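Local coordinates for protein putative alpha-ketoglutarate-dependent taurine dioxygenase (Burkholderia xenovorans, PDB 5HSX) that probably catalyses iron(II)- and 2-oxoglutarate-dependent oxidation, as other members of the TauD/TfdA dioxygenase family do, at residues A53-R58 / D267-A272; E97-S102 / R290-G295; V130-A135 / D296-P301; F169-R174 / P205-H210. One frame throughout, in Å; residues are numbered along the deposited sequence.

Contact 1: residues A53-R58 / D267-A272; sequences ALLKWR and DNRATA
Arg58, the first residue past helix 44-57, packs against Ala270 and Thr271 where a tight turn closes two strands of the double-stranded beta-helix, the jelly roll of the cupin clan. That turn, a type I beta turn from Asp267 to Ala270, connects strand 263-267 with strand 271-274. From CB outward, Arg58 meets the turn atom by atom. CB sits 3.5 Å from Thr271 CG2; the chain then folds at chi2 (-50°), which turns CD to within 3.9 Å of Ala270 CB. The guanidinium approaches the same methyl obliquely through NH1. This nitrogen also donates to a water, which gives its own protons to Leu55 O and, over 2.8 Å, to Asp267 OD2, so solvent mediates between the two opposite charges. At the far tip, NH2 forms a salt bridge with Glu215.

The backbones join through Asp267 N and Arg58 O, a nearly straight bond of 2.9 Å. With CG anti to the backbone N (chi1 -176°), the Asp267 carboxylate lies where Arg269 grips it side-on, NE to OD1 at 2.9 Å and NH2 to OD2 at 3.2 Å. OD1 also accepts from Arg269 N, completing an Asx turn, while His210 NE2 is a further partner of OD2 and Glu212 a second salt-bridge partner of Arg269 NH2. Leu55 CD2 comes to the edge of the Arg269 guanidinium, 3.5 Å from NH2. Within the turn, Asp267 O receives Ala270 N on one face of its carbonyl plane and Thr271 OG1 on the other.

Contact 2: residues E97-S102 / R290-G295; sequences EVYSIS and RTTLVG
Tyr99 and Arg290 form a hydrogen-bonded antiparallel pair, with Tyr99 N donating to Arg290 O over 2.8 Å and Arg290 N to Tyr99 O over 2.9 Å. Arg290 O is touched a second time by a CA-H of Val98. On the face shared by the two side chains, the Arg290 guanidinium lies only 20° from the plane of the tyrosine ring; NH1 comes 3.5 Å from Tyr99 CD1, and Tyr99 CB sits over one guanidinium face, toward its rim. The bend at chi3 (40°) leaves NE 4.0 Å from Ile101 CD1, which also touches Arg290 CB at 3.7 Å. The pair joins strand 99-101, an outermost strand within this chain, to strand 287-293 in the larger sheet of the jelly roll. Toward the start of the short strand, a water bonded to Glu97 O (2.6 Å) and Thr292 N (2.9 Å) spans the backbones. In the second shell, Thr83 OG1 binds both Tyr99 OH and Thr292 OG1. Val320 O of helix 313-322 accepts from NH1; the terminal carboxylate of Asn323, just after it, makes a long, weak ion pair with NH2. Asn323 also binds the sodium ion, with His123, Asp125 and His273, where iron would be expected.

Contact 3: residues V130-A135 / D296-P301; sequences VNPPWA and DVPVGP
Pro132 meets Pro298 tip to tip, the two rings touching through their CD atoms at 3.9 Å. Both lie in irregular loops beside the jelly roll, the first leading into its strand 135-140, the second leaving its strand 287-293 for strand 307-310 of another sheet. His204 of strand 200-209 packs on both prolines. Beside the rings, Val130 and Val297 make a second apolar patch, their side chains crossing obliquely: CG1 of Val297, set anti to its backbone N (chi1 176°), meets Val130 CG2 at 4.2 Å. Asn131 contributes CB, which lies 4.0 Å from Asp296 O.

No direct hydrogen bond links the two loops, and neither proline has a backbone N-H to offer. A water takes that role, donating to Pro132 O over 2.6 Å and to Asp296 O over 2.8 Å, and so links the two loops beside the prolines. The contact is therefore mostly one of van der Waals packing, partly buried. Val130 O is buried with no hydrogen-bonding partner, and its nearest neighbour across the contact is the CD methylene of Pro298, 3.1 Å away.

Contact 4: residues F169-R174 / P205-H210; sequences FVDGLR and PLVRVH
Leu206 and Leu173 form the tight half of this contact, at the edge of a five-stranded antiparallel sheet: the chain passes from helix 164-171 into strand 174-179 of that sheet and there meets strand 200-209. Leu206 N donates to Leu173 O over 3.0 Å; the N-H points almost straight at the oxygen (173°) but arrives from above the carbonyl plane. The Leu206 side chain spreads over this junction, CD2 against Leu173 CB at 3.7 Å and CD1 against Arg174 C at 3.9 Å. Next to it, Val170 and Val207 cross at about a right angle, their CG2 methyls 3.5 Å apart. Leu243 of helix 233-247 packs on both Val170 and Leu206, which are buried.

The looser side is more polar, and here Asp171 and Arg174 are partly exposed. Arg174 and Pro205 face each other as a non-hydrogen-bonded pair with diverging side chains, yet bends at chi2 and chi3 turn CD and NE back toward Pro205, and one face of the guanidinium lies over Pro205 N, 3.7 Å from NH1. The arginine nitrogens bond Glu203, Thr304 O and Gln305 O, while Asp171 makes a salt bridge with Arg216 and a hydrogen bond with Tyr159 OH. Between helix end and strand lies a water that accepts from Val207 N and sits 2.8 Å from both Asp171 O and Leu173 O.

How the contacts relate
Contacts 1 and 2 are buried, contacts 3 and 4 only partly so. Contact 2 is the one that pairs strands of the larger sheet; contact 4 begins a strand pair in another, and contact 3 joins loops by apolar packing and water alone. Contact 1 is the most ionic, and it meets contact 4 where Arg269 and Arg208 pack together. Contact 3 touches all three others: backbone hydrogen bonds join Trp134 to Asn268 of contact 1 and to Leu293 of contact 2, and Val299 to Val209 of contact 4. Contacts 2 and 4 lie on opposite sides of the chain's centre, their centres about 27 Å apart, and do not touch.

Contact 1: residues A53-R58 / D267-A272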
# COMPACT_ATOMS: atom_id res chain seq x y z
N ALA B 53 2.83 -12.12 -19.87
CA ALA B 53 3.20 -11.15 -18.85
C ALA B 53 2.11 -11.02 -17.80
O ALA B 53 2.41 -10.89 -16.60
CB ALA B 53 3.48 -9.79 -19.50
N LEU B 54 0.85 -11.08 -18.22
CA LEU B 54 -0.26 -11.03 -17.28
C LEU B 54 -0.27 -12.24 -16.36
O LEU B 54 -0.42 -12.11 -15.14
CB LEU B 54 -1.58 -10.92 -18.04
CG LEU B 54 -2.88 -11.04 -17.24
CD1 LEU B 54 -3.07 -9.84 -16.29
CD2 LEU B 54 -4.06 -11.19 -18.20
N LEU B 55 -0.11 -13.44 -16.92
CA LEU B 55 -0.08 -14.63 -16.07
C LEU B 55 1.09 -14.58 -15.09
O LEU B 55 0.96 -15.01 -13.94
CB LEU B 55 0.00 -15.90 -16.93
CG LEU B 55 -1.21 -16.18 -17.82
CD1 LEU B 55 -1.08 -17.57 -18.43
CD2 LEU B 55 -2.52 -16.04 -17.06
N LYS B 56 2.21 -14.00 -15.51
CA LYS B 56 3.41 -14.01 -14.67
C LYS B 56 3.37 -12.93 -13.59
O LYS B 56 3.78 -13.17 -12.45
CB LYS B 56 4.64 -13.81 -15.55
CG LYS B 56 5.95 -13.75 -14.78
CD LYS B 56 7.10 -13.56 -15.75
CE LYS B 56 8.45 -13.52 -15.07
NZ LYS B 56 9.51 -13.34 -16.09
N TRP B 57 2.89 -11.74 -13.93
CA TRP B 57 2.94 -10.60 -13.02
C TRP B 57 1.59 -10.27 -12.39
O TRP B 57 1.51 -9.35 -11.57
CB TRP B 57 3.53 -9.38 -13.74
CG TRP B 57 5.01 -9.59 -13.98
CD1 TRP B 57 5.63 -9.88 -15.17
CD2 TRP B 57 6.04 -9.57 -12.98
NE1 TRP B 57 6.99 -10.03 -14.96
CE2 TRP B 57 7.26 -9.85 -13.63
CE3 TRP B 57 6.04 -9.33 -11.60
CZ2 TRP B 57 8.48 -9.90 -12.94
CZ3 TRP B 57 7.25 -9.38 -10.92
CH2 TRP B 57 8.45 -9.67 -11.59
N ARG B 58 0.52 -11.00 -12.77
CA ARG B 58 -0.81 -10.94 -12.15
C ARG B 58 -1.62 -9.71 -12.57
O ARG B 58 -2.84 -9.81 -12.73
CB ARG B 58 -0.74 -10.97 -10.62
CG ARG B 58 0.19 -12.00 -10.01
CD ARG B 58 -0.02 -13.39 -10.58
NE ARG B 58 1.00 -14.28 -10.03
CZ ARG B 58 1.02 -15.60 -10.20
NH1 ARG B 58 0.07 -16.19 -10.91
NH2 ARG B 58 1.99 -16.31 -9.66
N ASP B 267 -5.52 -10.36 -13.57
CA ASP B 267 -5.97 -11.75 -13.57
C ASP B 267 -6.69 -11.99 -12.25
O ASP B 267 -6.06 -12.15 -11.20
CB ASP B 267 -4.77 -12.70 -13.74
CG ASP B 267 -5.19 -14.16 -13.84
OD1 ASP B 267 -6.36 -14.48 -13.55
OD2 ASP B 267 -4.33 -14.99 -14.20
N ASN B 268 -8.03 -12.02 -12.30
CA ASN B 268 -8.86 -12.25 -11.12
C ASN B 268 -8.71 -13.64 -10.53
O ASN B 268 -9.19 -13.87 -9.42
CB ASN B 268 -10.33 -12.04 -11.46
CG ASN B 268 -10.69 -10.60 -11.59
OD1 ASN B 268 -10.46 -9.80 -10.68
ND2 ASN B 268 -11.29 -10.25 -12.73
N ARG B 269 -8.11 -14.58 -11.24
CA ARG B 269 -7.91 -15.88 -10.64
C ARG B 269 -6.74 -15.91 -9.67
O ARG B 269 -6.60 -16.88 -8.92
CB ARG B 269 -7.72 -16.92 -11.75
CG ARG B 269 -8.85 -16.85 -12.77
CD ARG B 269 -8.49 -17.56 -14.05
NE ARG B 269 -7.36 -16.93 -14.70
CZ ARG B 269 -6.92 -17.27 -15.91
NH1 ARG B 269 -7.53 -18.22 -16.61
NH2 ARG B 269 -5.87 -16.65 -16.43
N ALA B 270 -5.92 -14.85 -9.65
CA ALA B 270 -4.71 -14.82 -8.83
C ALA B 270 -4.57 -13.54 -8.02
O ALA B 270 -3.51 -13.33 -7.42
CB ALA B 270 -3.46 -15.00 -9.70
N THR B 271 -5.59 -12.67 -8.00
CA THR B 271 -5.45 -11.39 -7.32
C THR B 271 -6.72 -11.05 -6.56
O THR B 271 -7.81 -11.54 -6.87
CB THR B 271 -5.16 -10.22 -8.29
OG1 THR B 271 -6.25 -10.08 -9.23
CG2 THR B 271 -3.84 -10.43 -9.04
N ALA B 272 -6.55 -10.19 -5.57
CA ALA B 272 -7.63 -9.32 -5.10
C ALA B 272 -7.14 -7.89 -5.25
O ALA B 272 -5.95 -7.63 -5.42
CB ALA B 272 -8.02 -9.61 -3.65
O HOH W 1 -1.80 -14.80 -12.91

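Contact 2: residues E97-S102 / R290-G295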
# COMPACT_ATOMS: atom_id res chain seq x y z
N GLU B 97 -20.85 -4.08 -23.11
CA GLU B 97 -19.63 -4.65 -22.57
C GLU B 97 -18.88 -3.71 -21.65
O GLU B 97 -17.96 -4.14 -20.96
CB GLU B 97 -18.66 -5.06 -23.69
CG GLU B 97 -19.29 -5.82 -24.83
CD GLU B 97 -19.84 -4.91 -25.91
OE1 GLU B 97 -20.13 -5.42 -27.01
OE2 GLU B 97 -19.99 -3.68 -25.67
N VAL B 98 -19.24 -2.42 -21.64
CA VAL B 98 -18.43 -1.40 -20.98
C VAL B 98 -19.18 -0.90 -19.75
O VAL B 98 -20.35 -0.51 -19.84
CB VAL B 98 -18.10 -0.25 -21.94
CG1 VAL B 98 -17.23 0.78 -21.24
CG2 VAL B 98 -17.41 -0.80 -23.17
N TYR B 99 -18.50 -0.90 -18.61
CA TYR B 99 -19.06 -0.45 -17.34
C TYR B 99 -18.42 0.88 -16.95
O TYR B 99 -17.19 1.00 -16.95
CB TYR B 99 -18.83 -1.48 -16.24
CG TYR B 99 -19.31 -2.86 -16.63
CD1 TYR B 99 -18.45 -3.77 -17.22
CD2 TYR B 99 -20.63 -3.24 -16.42
CE1 TYR B 99 -18.89 -5.03 -17.59
CE2 TYR B 99 -21.08 -4.50 -16.78
CZ TYR B 99 -20.20 -5.39 -17.37
OH TYR B 99 -20.63 -6.64 -17.73
N SER B 100 -19.26 1.85 -16.62
CA SER B 100 -18.79 3.18 -16.23
C SER B 100 -18.48 3.19 -14.74
O SER B 100 -19.26 2.70 -13.92
CB SER B 100 -19.86 4.22 -16.57
OG SER B 100 -19.46 5.52 -16.15
N ILE B 101 -17.31 3.74 -14.39
CA ILE B 101 -16.89 3.92 -13.00
C ILE B 101 -16.65 5.41 -12.79
O ILE B 101 -15.74 5.99 -13.39
CB ILE B 101 -15.64 3.10 -12.66
CG1 ILE B 101 -15.97 1.62 -12.51
CG2 ILE B 101 -15.00 3.62 -11.37
CD1 ILE B 101 -15.65 0.81 -13.72
N SER B 102 -17.48 6.03 -11.96
CA SER B 102 -17.30 7.45 -11.65
C SER B 102 -17.67 7.76 -10.20
O SER B 102 -17.33 8.82 -9.68
CB SER B 102 -18.11 8.31 -12.61
OG SER B 102 -19.47 7.91 -12.64
N ARG B 290 -14.57 -0.00 -17.64
CA ARG B 290 -14.09 -1.35 -17.40
C ARG B 290 -14.78 -2.32 -18.34
O ARG B 290 -15.98 -2.19 -18.61
CB ARG B 290 -14.31 -1.79 -15.94
CG ARG B 290 -13.95 -3.26 -15.70
CD ARG B 290 -13.98 -3.72 -14.24
NE ARG B 290 -15.08 -3.17 -13.46
CZ ARG B 290 -16.33 -3.62 -13.48
NH1 ARG B 290 -16.69 -4.61 -14.27
NH2 ARG B 290 -17.25 -3.05 -12.70
N THR B 291 -14.02 -3.27 -18.84
CA THR B 291 -14.57 -4.47 -19.46
C THR B 291 -14.10 -5.66 -18.63
O THR B 291 -13.09 -5.58 -17.92
CB THR B 291 -14.09 -4.63 -20.91
OG1 THR B 291 -12.66 -4.67 -20.92
CG2 THR B 291 -14.58 -3.46 -21.77
N THR B 292 -14.85 -6.76 -18.68
CA THR B 292 -14.38 -7.95 -17.99
C THR B 292 -14.61 -9.17 -18.88
O THR B 292 -15.47 -9.16 -19.77
CB THR B 292 -15.01 -8.16 -16.59
OG1 THR B 292 -16.29 -8.79 -16.69
CG2 THR B 292 -15.19 -6.84 -15.84
N LEU B 293 -13.80 -10.19 -18.66
CA LEU B 293 -13.76 -11.37 -19.49
C LEU B 293 -14.38 -12.55 -18.75
O LEU B 293 -14.06 -12.78 -17.57
CB LEU B 293 -12.33 -11.69 -19.90
CG LEU B 293 -11.58 -10.56 -20.62
CD1 LEU B 293 -10.17 -11.00 -21.01
CD2 LEU B 293 -12.35 -10.09 -21.86
N VAL B 294 -15.25 -13.29 -19.44
CA VAL B 294 -15.98 -14.41 -18.85
C VAL B 294 -15.01 -15.49 -18.39
O VAL B 294 -14.13 -15.91 -19.15
CB VAL B 294 -16.99 -14.96 -19.87
CG1 VAL B 294 -17.72 -16.20 -19.34
CG2 VAL B 294 -17.99 -13.87 -20.28
N GLY B 295 -15.18 -15.96 -17.15
CA GLY B 295 -14.33 -16.98 -16.58
C GLY B 295 -15.06 -18.31 -16.44
O GLY B 295 -16.26 -18.42 -16.67
O HOH W 2 -17.23 -6.57 -20.35

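Contact 3: residues V130-A135 / D296-P301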
# COMPACT_ATOMS: atom_id res chain seq x y z
N VAL B 130 -20.87 -18.29 -9.47
CA VAL B 130 -20.22 -19.59 -9.61
C VAL B 130 -19.09 -19.53 -10.64
O VAL B 130 -18.12 -20.30 -10.55
CB VAL B 130 -21.24 -20.69 -9.96
CG1 VAL B 130 -21.76 -20.51 -11.38
CG2 VAL B 130 -20.63 -22.07 -9.77
N ASN B 131 -19.19 -18.63 -11.62
CA ASN B 131 -18.15 -18.44 -12.64
C ASN B 131 -17.70 -16.97 -12.62
O ASN B 131 -18.11 -16.17 -13.48
CB ASN B 131 -18.66 -18.85 -14.02
CG ASN B 131 -19.92 -18.11 -14.41
OD1 ASN B 131 -20.77 -17.80 -13.57
ND2 ASN B 131 -20.04 -17.80 -15.69
N PRO B 132 -16.83 -16.59 -11.68
CA PRO B 132 -16.36 -15.21 -11.65
C PRO B 132 -15.56 -14.88 -12.89
O PRO B 132 -14.93 -15.76 -13.50
CB PRO B 132 -15.48 -15.17 -10.38
CG PRO B 132 -15.97 -16.34 -9.55
CD PRO B 132 -16.29 -17.39 -10.57
N PRO B 133 -15.56 -13.61 -13.32
CA PRO B 133 -14.78 -13.24 -14.51
C PRO B 133 -13.30 -13.49 -14.26
O PRO B 133 -12.78 -13.25 -13.17
CB PRO B 133 -15.08 -11.74 -14.68
CG PRO B 133 -15.49 -11.28 -13.32
CD PRO B 133 -16.25 -12.45 -12.73
N TRP B 134 -12.61 -13.99 -15.28
CA TRP B 134 -11.20 -14.31 -15.06
C TRP B 134 -10.30 -13.08 -15.12
O TRP B 134 -9.20 -13.12 -14.56
CB TRP B 134 -10.73 -15.39 -16.04
CG TRP B 134 -10.39 -14.94 -17.43
CD1 TRP B 134 -11.21 -14.97 -18.54
CD2 TRP B 134 -9.12 -14.48 -17.89
NE1 TRP B 134 -10.52 -14.53 -19.65
CE2 TRP B 134 -9.24 -14.22 -19.28
CE3 TRP B 134 -7.88 -14.26 -17.26
CZ2 TRP B 134 -8.17 -13.74 -20.04
CZ3 TRP B 134 -6.83 -13.78 -18.03
CH2 TRP B 134 -6.98 -13.52 -19.40
N ALA B 135 -10.74 -12.00 -15.76
CA ALA B 135 -9.89 -10.82 -15.89
C ALA B 135 -10.76 -9.59 -16.07
O ALA B 135 -11.92 -9.68 -16.50
CB ALA B 135 -8.93 -10.94 -17.07
N ASP B 296 -14.29 -19.32 -16.06
CA ASP B 296 -14.81 -20.67 -15.86
C ASP B 296 -15.12 -20.91 -14.38
O ASP B 296 -14.88 -20.06 -13.52
CB ASP B 296 -13.82 -21.70 -16.40
CG ASP B 296 -13.87 -21.84 -17.91
OD1 ASP B 296 -15.00 -21.87 -18.46
OD2 ASP B 296 -12.80 -21.91 -18.55
N VAL B 297 -15.67 -22.08 -14.08
CA VAL B 297 -15.98 -22.44 -12.70
C VAL B 297 -14.68 -22.80 -11.98
O VAL B 297 -13.91 -23.62 -12.50
CB VAL B 297 -16.98 -23.60 -12.67
CG1 VAL B 297 -17.24 -24.06 -11.23
CG2 VAL B 297 -18.28 -23.20 -13.35
N PRO B 298 -14.40 -22.21 -10.81
CA PRO B 298 -13.16 -22.56 -10.09
C PRO B 298 -13.14 -24.02 -9.67
O PRO B 298 -14.17 -24.67 -9.50
CB PRO B 298 -13.20 -21.64 -8.86
CG PRO B 298 -14.04 -20.46 -9.31
CD PRO B 298 -15.10 -21.08 -10.18
N VAL B 299 -11.92 -24.54 -9.48
CA VAL B 299 -11.68 -25.89 -9.00
C VAL B 299 -10.66 -25.83 -7.88
O VAL B 299 -9.68 -25.08 -7.96
CB VAL B 299 -11.15 -26.80 -10.14
CG1 VAL B 299 -11.02 -28.20 -9.65
CG2 VAL B 299 -12.06 -26.71 -11.36
N GLY B 300 -10.87 -26.63 -6.83
CA GLY B 300 -9.92 -26.72 -5.73
C GLY B 300 -8.90 -27.82 -5.95
O GLY B 300 -8.92 -28.54 -6.96
N PRO B 301 -7.96 -27.96 -5.00
CA PRO B 301 -6.91 -28.97 -5.17
C PRO B 301 -7.43 -30.38 -5.31
O PRO B 301 -6.79 -31.20 -6.00
CB PRO B 301 -6.07 -28.80 -3.89
CG PRO B 301 -6.24 -27.36 -3.56
CD PRO B 301 -7.69 -27.06 -3.86
O HOH W 3 -13.38 -17.74 -12.94

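Contact 4: residues F169-R174 / P205-H210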
# COMPACT_ATOMS: atom_id res chain seq x y z
N PHE B 169 -4.07 -27.53 5.32
CA PHE B 169 -5.37 -27.30 5.95
C PHE B 169 -6.34 -26.58 5.00
O PHE B 169 -7.45 -27.05 4.77
CB PHE B 169 -5.17 -26.50 7.24
CG PHE B 169 -6.44 -26.24 8.01
CD1 PHE B 169 -7.34 -27.26 8.25
CD2 PHE B 169 -6.70 -24.98 8.53
CE1 PHE B 169 -8.51 -27.02 8.98
CE2 PHE B 169 -7.86 -24.73 9.25
CZ PHE B 169 -8.76 -25.74 9.48
N VAL B 170 -5.94 -25.42 4.46
CA VAL B 170 -6.87 -24.67 3.63
C VAL B 170 -7.11 -25.35 2.29
O VAL B 170 -8.16 -25.12 1.67
CB VAL B 170 -6.41 -23.20 3.44
CG1 VAL B 170 -6.25 -22.54 4.81
CG2 VAL B 170 -5.10 -23.14 2.66
N ASP B 171 -6.19 -26.20 1.83
CA ASP B 171 -6.43 -26.96 0.59
C ASP B 171 -7.78 -27.66 0.61
O ASP B 171 -8.46 -27.77 -0.42
CB ASP B 171 -5.34 -28.02 0.38
CG ASP B 171 -4.04 -27.45 -0.13
OD1 ASP B 171 -4.01 -26.29 -0.59
OD2 ASP B 171 -3.04 -28.20 -0.06
N GLY B 172 -8.18 -28.18 1.77
CA GLY B 172 -9.40 -28.96 1.91
C GLY B 172 -10.64 -28.18 2.28
O GLY B 172 -11.70 -28.78 2.43
N LEU B 173 -10.55 -26.86 2.41
CA LEU B 173 -11.66 -26.05 2.90
C LEU B 173 -12.44 -25.41 1.76
O LEU B 173 -11.90 -25.13 0.69
CB LEU B 173 -11.16 -24.96 3.85
CG LEU B 173 -10.46 -25.47 5.11
CD1 LEU B 173 -9.99 -24.30 5.98
CD2 LEU B 173 -11.38 -26.39 5.90
N ARG B 174 -13.74 -25.19 2.02
CA ARG B 174 -14.65 -24.50 1.11
C ARG B 174 -15.23 -23.28 1.82
O ARG B 174 -15.34 -23.26 3.05
CB ARG B 174 -15.79 -25.42 0.68
CG ARG B 174 -15.32 -26.80 0.26
CD ARG B 174 -14.90 -26.79 -1.19
NE ARG B 174 -16.06 -26.74 -2.07
CZ ARG B 174 -15.99 -26.71 -3.40
NH1 ARG B 174 -14.81 -26.73 -4.00
NH2 ARG B 174 -17.10 -26.65 -4.12
N PRO B 205 -13.90 -23.20 -3.53
CA PRO B 205 -12.73 -23.67 -2.78
C PRO B 205 -12.01 -22.49 -2.15
O PRO B 205 -11.97 -21.39 -2.71
CB PRO B 205 -11.86 -24.33 -3.86
CG PRO B 205 -12.21 -23.56 -5.11
CD PRO B 205 -13.69 -23.28 -4.99
N LEU B 206 -11.46 -22.71 -0.96
CA LEU B 206 -10.61 -21.67 -0.40
C LEU B 206 -9.29 -21.57 -1.14
O LEU B 206 -8.64 -20.52 -1.10
CB LEU B 206 -10.35 -21.93 1.09
CG LEU B 206 -10.83 -20.89 2.09
CD1 LEU B 206 -12.33 -20.65 1.94
CD2 LEU B 206 -10.47 -21.35 3.50
N VAL B 207 -8.87 -22.64 -1.81
CA VAL B 207 -7.66 -22.65 -2.63
C VAL B 207 -8.07 -22.93 -4.07
O VAL B 207 -8.61 -24.01 -4.37
CB VAL B 207 -6.65 -23.70 -2.13
CG1 VAL B 207 -5.43 -23.72 -3.03
CG2 VAL B 207 -6.27 -23.41 -0.68
N ARG B 208 -7.85 -21.96 -4.96
CA ARG B 208 -8.24 -22.11 -6.35
C ARG B 208 -7.03 -22.50 -7.20
O ARG B 208 -6.02 -21.79 -7.21
CB ARG B 208 -8.86 -20.83 -6.92
CG ARG B 208 -9.25 -21.03 -8.38
CD ARG B 208 -9.96 -19.82 -9.03
NE ARG B 208 -10.36 -20.21 -10.39
CZ ARG B 208 -11.08 -19.47 -11.23
NH1 ARG B 208 -11.50 -18.26 -10.86
NH2 ARG B 208 -11.38 -19.93 -12.44
N VAL B 209 -7.16 -23.61 -7.93
CA VAL B 209 -6.09 -24.05 -8.82
C VAL B 209 -6.19 -23.31 -10.14
O VAL B 209 -7.17 -23.45 -10.88
CB VAL B 209 -6.14 -25.57 -9.03
CG1 VAL B 209 -5.02 -25.98 -9.95
CG2 VAL B 209 -6.04 -26.27 -7.68
N HIS B 210 -5.15 -22.55 -10.47
CA HIS B 210 -5.19 -21.69 -11.66
C HIS B 210 -5.28 -22.54 -12.92
O HIS B 210 -4.45 -23.44 -13.13
CB HIS B 210 -3.95 -20.79 -11.69
CG HIS B 210 -4.05 -19.66 -12.66
ND1 HIS B 210 -4.04 -19.84 -14.03
CD2 HIS B 210 -4.15 -18.32 -12.46
CE1 HIS B 210 -4.15 -18.67 -14.63
NE2 HIS B 210 -4.20 -17.73 -13.70
O HOH W 4 -9.95 -25.49 -1.25